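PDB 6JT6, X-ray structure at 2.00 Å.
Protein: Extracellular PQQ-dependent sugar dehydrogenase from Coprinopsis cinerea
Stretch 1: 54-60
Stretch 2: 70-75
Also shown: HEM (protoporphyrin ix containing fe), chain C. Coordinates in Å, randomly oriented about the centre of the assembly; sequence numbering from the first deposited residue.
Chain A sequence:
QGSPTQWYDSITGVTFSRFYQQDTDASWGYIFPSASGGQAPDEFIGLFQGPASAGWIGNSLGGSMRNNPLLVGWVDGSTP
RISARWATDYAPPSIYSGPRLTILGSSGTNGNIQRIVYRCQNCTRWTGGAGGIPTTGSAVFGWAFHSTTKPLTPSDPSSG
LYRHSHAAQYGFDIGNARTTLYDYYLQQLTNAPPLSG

Stretch 1 54-60: AGWIGNS
Stretch 2, residues 70-75: LLVGWV

Residues 56-60 and 70-75 form two antiparallel β-strands of one sheet, with their N-to-C directions 165° apart and their axes approaching to 4.6 Å. Ala54 and Gly55 (phi/psi -61/153 and -82/-54) lead into the first strand, whose residues are all extended, from -156/164 at Trp56 to -128/131 at Ser60. The second runs from -113/122 at Leu70 through -132/127 at Val72 to -161/173 at Trp74.

The register is fixed most securely by Ile57 and Gly73, a hydrogen-bonded pair with CA atoms 5.4 Å apart. Ile57 N donates to Gly73 O at 2.9 Å (167° at the hydrogen) and Gly73 N donates to Ile57 O at 2.8 Å (172°), so both bonds are short and nearly straight. Next comes the non-hydrogen-bonded pair Gly58 and Val72, whose CA atoms lie 4.1 Å apart. Beyond it the ladder loosens: Asn59 N still donates to Leu71 O at 2.9 Å (153°), but the return bond from Leu71 N to Asn59 O is weak, at 3.4 Å and 133°.

The side chain of Asn59 supplements that weak bond. With chi1 at 59° (p) and chi2 at 22°, its amide comes nearer the second strand, although its CA-to-CB bond points to the face shared with Ile57 and Leu71. Asn59 OD1 thereby accepts a hydrogen bond from Leu71 N at 3.1 Å (144°), and also lies 3.3 Å from Leu71 CB; ND2 is hydrogen-bonded elsewhere in the structure. On this same face Leu71 (-47°, 178°) and Ile57 (-49°, 168°) are both m,t.

The other face carries Val72, Ser60 and Leu70, and the heme lies against it. Gly58 is tightly enclosed here: its CA is 3.0 Å from Leu71 O and 3.7 Å from HEM CBC. A CB in ideal position would stand 2.9 Å from Leu71 O and 2.3 Å from HEM CBC, both clashes, so the close strand spacing and the heme vinyl occupy the room a side chain would need. Leu70 (chi1 -51°, m; chi2 -179°, t) extends its end nearer the first strand, bringing CD2 to 3.5 Å from Ser60 CB, while its CB lies 3.8 Å from HEM CAC. Ser60 is t (168°), its OG hydrogen-bonded just outside the stretch.

Trp56 has its CA-to-CB bond toward the second strand. Its p rotamer (chi1 58°, chi2 -101°) places the indole beside Gly58 on the heme side of the sheet, with Trp56 CZ3 4.2 Å from Gly58 CA and CH2 3.8 Å from HEM C2C. Val72, also p (60°), sets its CG2 3.5 Å from Trp56 CE3, an apolar contact. The Trp74 CA-to-CB bond points sideways, and chi1 69° (p) with chi2 94° leads its ring away from the first strand. Contact is therefore made near the backbone: Trp74 CB lies 4.0 Å from Trp56 CB and 3.4 Å from Gly55 O. Water 1 lies 2.8 Å from Gly55 O and accepts a hydrogen bond from Val75 N, its O 3.1 Å from that N.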

# COMPACT_ATOMS: atom_id res chain seq x y z
N ALA A 54 9.63 4.39 11.80
CA ALA A 54 8.53 3.42 11.91
C ALA A 54 9.01 2.02 11.59
O ALA A 54 9.92 1.84 10.79
CB ALA A 54 7.36 3.80 10.98
N GLY A 55 8.35 1.01 12.14
CA GLY A 55 8.78 -0.38 11.88
C GLY A 55 8.27 -0.95 10.57
O GLY A 55 9.05 -1.43 9.74
N TRP A 56 6.95 -0.88 10.38
CA TRP A 56 6.34 -1.28 9.11
C TRP A 56 4.99 -0.58 8.91
O TRP A 56 4.41 -0.03 9.86
CB TRP A 56 6.21 -2.81 9.00
CG TRP A 56 5.41 -3.52 10.08
CD1 TRP A 56 5.90 -4.20 11.15
CD2 TRP A 56 3.97 -3.64 10.13
NE1 TRP A 56 4.84 -4.74 11.89
CE2 TRP A 56 3.66 -4.42 11.27
CE3 TRP A 56 2.91 -3.15 9.32
CZ2 TRP A 56 2.33 -4.76 11.61
CZ3 TRP A 56 1.59 -3.49 9.66
CH2 TRP A 56 1.32 -4.29 10.80
N ILE A 57 4.51 -0.60 7.67
CA ILE A 57 3.28 0.09 7.28
C ILE A 57 2.55 -0.88 6.34
O ILE A 57 3.16 -1.42 5.41
CB ILE A 57 3.59 1.39 6.52
CG1 ILE A 57 4.63 2.25 7.27
CG2 ILE A 57 2.27 2.17 6.19
CD1 ILE A 57 5.19 3.42 6.45
N GLY A 58 1.26 -1.06 6.57
CA GLY A 58 0.47 -2.04 5.85
C GLY A 58 -0.99 -1.69 5.66
O GLY A 58 -1.49 -0.68 6.17
N ASN A 59 -1.67 -2.51 4.86
CA ASN A 59 -3.09 -2.28 4.62
C ASN A 59 -3.86 -3.59 4.66
O ASN A 59 -3.28 -4.66 4.81
CB ASN A 59 -3.34 -1.52 3.29
CG ASN A 59 -2.79 -2.23 2.07
OD1 ASN A 59 -2.57 -3.43 2.07
ND2 ASN A 59 -2.56 -1.47 0.99
N SER A 60 -5.17 -3.47 4.53
CA SER A 60 -6.04 -4.58 4.16
C SER A 60 -6.85 -4.06 2.99
O SER A 60 -7.43 -2.96 3.06
CB SER A 60 -6.95 -4.97 5.31
OG SER A 60 -7.94 -5.86 4.80
N LEU A 70 -3.50 -8.61 2.67
CA LEU A 70 -2.81 -7.67 3.53
C LEU A 70 -1.47 -7.38 2.88
O LEU A 70 -0.69 -8.30 2.63
CB LEU A 70 -2.63 -8.25 4.94
CG LEU A 70 -3.84 -8.85 5.69
CD1 LEU A 70 -3.39 -9.33 7.06
CD2 LEU A 70 -5.02 -7.88 5.91
N LEU A 71 -1.20 -6.12 2.58
CA LEU A 71 0.12 -5.77 2.05
C LEU A 71 0.91 -5.07 3.10
O LEU A 71 0.38 -4.20 3.80
CB LEU A 71 0.04 -4.93 0.76
CG LEU A 71 -0.93 -5.38 -0.33
CD1 LEU A 71 -0.89 -4.37 -1.48
CD2 LEU A 71 -0.69 -6.79 -0.84
N VAL A 72 2.17 -5.44 3.24
CA VAL A 72 3.01 -4.89 4.27
C VAL A 72 4.34 -4.46 3.68
O VAL A 72 5.01 -5.23 2.96
CB VAL A 72 3.11 -5.82 5.51
CG1 VAL A 72 3.70 -7.16 5.16
CG2 VAL A 72 3.93 -5.17 6.63
N GLY A 73 4.70 -3.21 3.94
CA GLY A 73 5.96 -2.65 3.48
C GLY A 73 6.82 -2.14 4.61
O GLY A 73 6.32 -1.80 5.70
N TRP A 74 8.13 -2.10 4.36
CA TRP A 74 9.08 -1.54 5.28
C TRP A 74 10.38 -1.20 4.55
O TRP A 74 10.54 -1.51 3.34
CB TRP A 74 9.30 -2.46 6.48
CG TRP A 74 10.01 -3.76 6.16
CD1 TRP A 74 11.36 -4.01 6.26
CD2 TRP A 74 9.39 -4.98 5.75
NE1 TRP A 74 11.62 -5.33 5.92
CE2 TRP A 74 10.43 -5.95 5.62
CE3 TRP A 74 8.06 -5.36 5.52
CZ2 TRP A 74 10.18 -7.28 5.22
CZ3 TRP A 74 7.81 -6.69 5.12
CH2 TRP A 74 8.87 -7.63 4.97
N VAL A 75 11.29 -0.54 5.26
CA VAL A 75 12.63 -0.26 4.70
C VAL A 75 13.67 -0.93 5.60
O VAL A 75 13.74 -0.66 6.80
CB VAL A 75 12.90 1.26 4.50
CG1 VAL A 75 14.30 1.46 3.95
CG2 VAL A 75 11.93 1.84 3.49
CHA HEM C . -6.89 -5.31 13.59
CHB HEM C . -4.02 -8.75 15.51
CHC HEM C . -0.84 -8.14 11.91
CHD HEM C . -4.15 -5.36 9.58
C1A HEM C . -6.36 -6.26 14.45
C2A HEM C . -6.91 -6.59 15.71
C3A HEM C . -6.08 -7.55 16.25
C4A HEM C . -5.04 -7.82 15.32
CMA HEM C . -6.24 -8.23 17.60
CAA HEM C . -8.16 -6.00 16.35
CBA HEM C . -8.03 -4.51 16.69
CGA HEM C . -6.83 -4.14 17.52
O1A HEM C . -5.89 -3.44 17.04
O2A HEM C . -6.75 -4.53 18.70
C1B HEM C . -2.89 -8.87 14.71
C2B HEM C . -1.78 -9.71 15.05
C3B HEM C . -0.85 -9.51 14.05
C4B HEM C . -1.45 -8.54 13.10
CMB HEM C . -1.67 -10.60 16.30
CAB HEM C . 0.50 -10.11 13.84
CBB HEM C . 1.34 -10.40 14.82
C1C HEM C . -1.50 -7.39 10.90
C2C HEM C . -0.94 -7.06 9.64
C3C HEM C . -1.88 -6.27 8.96
C4C HEM C . -3.01 -6.09 9.84
CMC HEM C . 0.41 -7.56 9.16
CAC HEM C . -1.73 -5.73 7.58
CBC HEM C . -0.54 -5.32 7.10
C1D HEM C . -5.11 -5.08 10.56
C2D HEM C . -6.25 -4.18 10.29
C3D HEM C . -7.03 -4.18 11.39
C4D HEM C . -6.35 -5.10 12.32
CMD HEM C . -6.54 -3.38 9.05
CAD HEM C . -8.29 -3.35 11.62
CBD HEM C . -9.56 -3.93 11.03
CGD HEM C . -9.98 -5.11 11.86
O1D HEM C . -10.05 -6.28 11.39
O2D HEM C . -10.22 -4.92 13.06
NA HEM C . -5.19 -7.00 14.24
NB HEM C . -2.66 -8.21 13.57
NC HEM C . -2.72 -6.76 11.01
ND HEM C . -5.23 -5.64 11.79
FE HEM C . -4.00 -6.88 12.64
O HOH W 1 10.57 0.27 8.18